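Long-range contact in galectin 2 (Gallus gallus, PDB 2YMZ), which probably binds carbohydrates, as a lectin of the galactoside-binding galectin family built on a beta-sandwich fold: residues F45-C56 and E67-K77. Residues are numbered along the deposited sequence; the frame is centred on the assembly and turned at random.
Sequences FNPRFNESVIVC and EQRDKHFNFYK
Phe-73 packs its flat, rigid ring against the turn joining strands 40-48 and 53-60, where Ser-52 and Val-53 face Arg-48 in a G1 beta bulge. Its CG lies anti to the backbone N (chi1 -170°), turning the ring toward the turn. Phe-73 CB starts 3.6 Å from Ser-52 OG; Ser-52 CA makes a CH-pi contact over one ring face, and Phe-75 lies over the other. Phe-73 CD2 is 3.3 Å from Val-53 N; CE2 reaches Arg-48 O and Pro-47 CB, the proline offering a compact apolar surface. At the far rim, CE1 and CZ meet the face of Phe-49 in a T-shaped stack, planes at 85°. Lys-77 covers the opposite face of Phe-49, its CG 3.9 Å from the ring centroid.

In the hairpin 53-60/63-70 of the galectin beta-sandwich, Ile-54 N donates to Asp-70 O (2.8 Å), and Asp-70 N bonds Ile-54 O. Lys-71, long and flexible, bends at chi2 and chi3 to bring NZ to Ser-52 O (3.1 Å), above the carbonyl plane. The loop after the hairpin is thus tied to the turn in two ways: apolar neighbours fix the Phe-73 ring, while the Lys-71 ammonium satisfies a turn carbonyl.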
# COMPACT_ATOMS: atom_id res chain seq x y z
N PHE A 45 -9.35 -5.47 -12.31
CA PHE A 45 -10.42 -6.26 -11.69
C PHE A 45 -11.35 -5.21 -11.13
O PHE A 45 -11.00 -4.45 -10.21
CB PHE A 45 -9.77 -7.03 -10.51
CG PHE A 45 -10.75 -7.76 -9.64
CD1 PHE A 45 -11.22 -9.00 -10.04
CD2 PHE A 45 -11.16 -7.19 -8.42
CE1 PHE A 45 -12.15 -9.68 -9.24
CE2 PHE A 45 -12.06 -7.89 -7.60
CZ PHE A 45 -12.57 -9.09 -8.05
N ASN A 46 -12.58 -5.16 -11.69
CA ASN A 46 -13.39 -4.01 -11.39
C ASN A 46 -14.86 -4.43 -11.10
O ASN A 46 -15.67 -4.62 -12.02
CB ASN A 46 -13.40 -3.18 -12.71
CG ASN A 46 -14.35 -1.96 -12.68
OD1 ASN A 46 -14.79 -1.56 -13.78
ND2 ASN A 46 -14.56 -1.31 -11.57
N PRO A 47 -15.16 -4.69 -9.81
CA PRO A 47 -16.56 -4.96 -9.48
C PRO A 47 -17.41 -3.71 -9.68
O PRO A 47 -17.04 -2.63 -9.25
CB PRO A 47 -16.48 -5.23 -7.98
CG PRO A 47 -15.09 -5.83 -7.73
CD PRO A 47 -14.24 -4.96 -8.69
N ARG A 48 -18.53 -3.88 -10.36
CA ARG A 48 -19.40 -2.74 -10.68
C ARG A 48 -20.80 -3.03 -10.07
O ARG A 48 -21.46 -4.01 -10.43
CB ARG A 48 -19.52 -2.66 -12.18
CG ARG A 48 -18.19 -1.99 -12.69
CD ARG A 48 -18.28 -1.31 -14.04
NE ARG A 48 -19.48 -0.53 -14.20
CZ ARG A 48 -19.61 0.80 -14.13
NH1 ARG A 48 -18.56 1.58 -13.89
NH2 ARG A 48 -20.87 1.35 -14.30
N PHE A 49 -21.19 -2.15 -9.16
CA PHE A 49 -22.40 -2.42 -8.36
C PHE A 49 -23.64 -2.14 -9.23
O PHE A 49 -24.58 -2.90 -9.15
CB PHE A 49 -22.44 -1.55 -7.11
CG PHE A 49 -21.58 -2.12 -6.00
CD1 PHE A 49 -22.13 -3.04 -5.13
CD2 PHE A 49 -20.27 -1.72 -5.88
CE1 PHE A 49 -21.34 -3.60 -4.15
CE2 PHE A 49 -19.44 -2.26 -4.85
CZ PHE A 49 -20.02 -3.19 -3.99
N ASN A 50 -23.54 -1.22 -10.18
CA ASN A 50 -24.79 -0.79 -10.93
C ASN A 50 -25.29 -1.95 -11.76
O ASN A 50 -26.49 -2.20 -11.86
CB ASN A 50 -24.47 0.36 -11.92
CG ASN A 50 -24.21 1.67 -11.24
OD1 ASN A 50 -24.38 1.80 -10.04
ND2 ASN A 50 -23.78 2.68 -12.02
N GLU A 51 -24.35 -2.66 -12.41
CA GLU A 51 -24.71 -3.76 -13.26
C GLU A 51 -24.55 -5.12 -12.58
O GLU A 51 -24.74 -6.15 -13.23
CB GLU A 51 -23.93 -3.72 -14.58
CG GLU A 51 -24.09 -2.38 -15.32
CD GLU A 51 -22.91 -1.47 -15.09
OE1 GLU A 51 -21.84 -1.97 -14.64
OE2 GLU A 51 -23.03 -0.25 -15.28
N SER A 52 -24.13 -5.07 -11.31
CA SER A 52 -23.94 -6.29 -10.49
C SER A 52 -23.05 -7.31 -11.22
O SER A 52 -23.44 -8.44 -11.50
CB SER A 52 -25.32 -6.93 -10.12
OG SER A 52 -25.08 -7.91 -9.14
N VAL A 53 -21.83 -6.91 -11.62
CA VAL A 53 -21.00 -7.80 -12.43
C VAL A 53 -19.51 -7.46 -12.08
O VAL A 53 -19.20 -6.29 -11.73
CB VAL A 53 -21.23 -7.55 -13.97
CG1 VAL A 53 -20.95 -6.09 -14.32
CG2 VAL A 53 -20.39 -8.49 -14.87
N ILE A 54 -18.63 -8.47 -12.18
CA ILE A 54 -17.21 -8.17 -12.03
C ILE A 54 -16.66 -8.12 -13.44
O ILE A 54 -16.75 -9.10 -14.21
CB ILE A 54 -16.51 -9.32 -11.26
CG1 ILE A 54 -17.15 -9.42 -9.84
CG2 ILE A 54 -14.96 -9.09 -11.23
CD1 ILE A 54 -16.76 -10.66 -9.07
N VAL A 55 -16.06 -7.01 -13.79
CA VAL A 55 -15.46 -6.89 -15.12
C VAL A 55 -13.95 -6.98 -14.93
O VAL A 55 -13.42 -6.28 -14.06
CB VAL A 55 -15.71 -5.53 -15.70
CG1 VAL A 55 -15.22 -5.40 -17.17
CG2 VAL A 55 -17.25 -5.37 -15.77
N CYS A 56 -13.33 -7.83 -15.72
CA CYS A 56 -11.86 -7.87 -15.79
C CYS A 56 -11.45 -7.45 -17.20
O CYS A 56 -12.11 -7.82 -18.22
CB CYS A 56 -11.34 -9.28 -15.51
SG CYS A 56 -11.60 -9.76 -13.77
N GLU A 67 -13.04 -7.07 -22.60
CA GLU A 67 -13.33 -7.40 -21.19
C GLU A 67 -13.98 -8.76 -20.99
O GLU A 67 -14.61 -9.34 -21.94
CB GLU A 67 -14.12 -6.21 -20.53
CG GLU A 67 -15.67 -6.39 -20.62
CD GLU A 67 -16.25 -6.30 -21.98
OE1 GLU A 67 -15.53 -6.02 -23.01
OE2 GLU A 67 -17.49 -6.47 -22.03
N GLN A 68 -13.87 -9.31 -19.77
CA GLN A 68 -14.56 -10.52 -19.39
C GLN A 68 -15.47 -10.14 -18.28
O GLN A 68 -15.10 -9.31 -17.47
CB GLN A 68 -13.54 -11.63 -18.92
CG GLN A 68 -12.77 -12.12 -20.12
CD GLN A 68 -11.91 -13.33 -19.80
OE1 GLN A 68 -11.92 -13.83 -18.66
NE2 GLN A 68 -11.20 -13.83 -20.82
N ARG A 69 -16.69 -10.71 -18.25
CA ARG A 69 -17.68 -10.33 -17.26
C ARG A 69 -18.03 -11.59 -16.46
O ARG A 69 -18.33 -12.65 -17.03
CB ARG A 69 -18.95 -9.74 -17.99
CG ARG A 69 -18.60 -8.34 -18.54
CD ARG A 69 -19.62 -7.84 -19.61
NE ARG A 69 -19.23 -6.43 -19.89
CZ ARG A 69 -19.61 -5.44 -19.11
NH1 ARG A 69 -20.46 -5.63 -18.10
NH2 ARG A 69 -19.16 -4.21 -19.31
N ASP A 70 -18.01 -11.46 -15.15
CA ASP A 70 -18.47 -12.55 -14.25
C ASP A 70 -19.65 -12.05 -13.41
O ASP A 70 -19.54 -11.08 -12.67
CB ASP A 70 -17.24 -13.02 -13.42
CG ASP A 70 -17.54 -14.22 -12.53
OD1 ASP A 70 -18.69 -14.45 -12.11
OD2 ASP A 70 -16.59 -14.96 -12.26
N LYS A 71 -20.79 -12.76 -13.54
CA LYS A 71 -22.03 -12.30 -12.93
C LYS A 71 -22.20 -12.82 -11.50
O LYS A 71 -23.13 -12.45 -10.82
CB LYS A 71 -23.22 -12.71 -13.80
CG LYS A 71 -23.24 -11.88 -15.06
CD LYS A 71 -23.75 -10.49 -14.70
CE LYS A 71 -25.05 -10.50 -13.88
NZ LYS A 71 -25.60 -9.13 -13.57
N HIS A 72 -21.17 -13.54 -11.02
CA HIS A 72 -21.17 -14.04 -9.63
C HIS A 72 -20.72 -12.89 -8.75
O HIS A 72 -19.50 -12.66 -8.55
CB HIS A 72 -20.21 -15.26 -9.47
CG HIS A 72 -20.38 -15.96 -8.16
ND1 HIS A 72 -21.00 -17.19 -8.04
CD2 HIS A 72 -20.08 -15.58 -6.89
CE1 HIS A 72 -21.02 -17.56 -6.77
NE2 HIS A 72 -20.47 -16.60 -6.05
N PHE A 73 -21.67 -12.14 -8.23
CA PHE A 73 -21.37 -10.82 -7.63
C PHE A 73 -21.98 -10.78 -6.24
O PHE A 73 -23.19 -10.56 -6.06
CB PHE A 73 -22.07 -9.68 -8.39
CG PHE A 73 -21.61 -8.34 -7.99
CD1 PHE A 73 -22.22 -7.64 -6.95
CD2 PHE A 73 -20.54 -7.75 -8.66
CE1 PHE A 73 -21.80 -6.37 -6.56
CE2 PHE A 73 -20.13 -6.47 -8.26
CZ PHE A 73 -20.75 -5.76 -7.23
N ASN A 74 -21.16 -11.01 -5.28
CA ASN A 74 -21.57 -11.01 -3.87
C ASN A 74 -20.68 -10.01 -3.16
O ASN A 74 -19.84 -10.39 -2.30
CB ASN A 74 -21.35 -12.38 -3.22
CG ASN A 74 -22.54 -13.32 -3.39
OD1 ASN A 74 -23.68 -12.88 -3.46
ND2 ASN A 74 -22.27 -14.60 -3.55
N PHE A 75 -20.83 -8.77 -3.55
CA PHE A 75 -20.10 -7.72 -2.87
C PHE A 75 -21.17 -6.88 -2.35
O PHE A 75 -22.23 -6.73 -2.97
CB PHE A 75 -19.20 -6.90 -3.81
CG PHE A 75 -17.87 -7.57 -4.19
CD1 PHE A 75 -16.86 -7.68 -3.24
CD2 PHE A 75 -17.66 -8.07 -5.47
CE1 PHE A 75 -15.60 -8.26 -3.58
CE2 PHE A 75 -16.41 -8.68 -5.82
CZ PHE A 75 -15.39 -8.74 -4.88
N TYR A 76 -20.89 -6.23 -1.25
CA TYR A 76 -21.88 -5.39 -0.59
C TYR A 76 -21.35 -4.06 -0.24
O TYR A 76 -20.26 -3.94 0.37
CB TYR A 76 -22.35 -6.11 0.72
CG TYR A 76 -22.87 -7.46 0.36
CD1 TYR A 76 -24.19 -7.65 -0.01
CD2 TYR A 76 -22.01 -8.56 0.28
CE1 TYR A 76 -24.66 -8.87 -0.38
CE2 TYR A 76 -22.46 -9.77 -0.13
CZ TYR A 76 -23.77 -9.93 -0.45
OH TYR A 76 -24.18 -11.17 -0.86
N LYS A 77 -22.11 -3.00 -0.50
CA LYS A 77 -21.62 -1.67 -0.15
C LYS A 77 -21.54 -1.50 1.35
O LYS A 77 -22.37 -2.08 2.08
CB LYS A 77 -22.55 -0.57 -0.72
CG LYS A 77 -22.58 -0.61 -2.26
CD LYS A 77 -23.56 0.46 -2.79
CE LYS A 77 -23.79 0.22 -4.28
NZ LYS A 77 -24.62 1.36 -4.88
O HOH W 1 -25.08 0.53 -7.60
O HOH W 2 -20.67 -2.96 -16.59
O HOH W 3 -25.16 -10.49 -10.42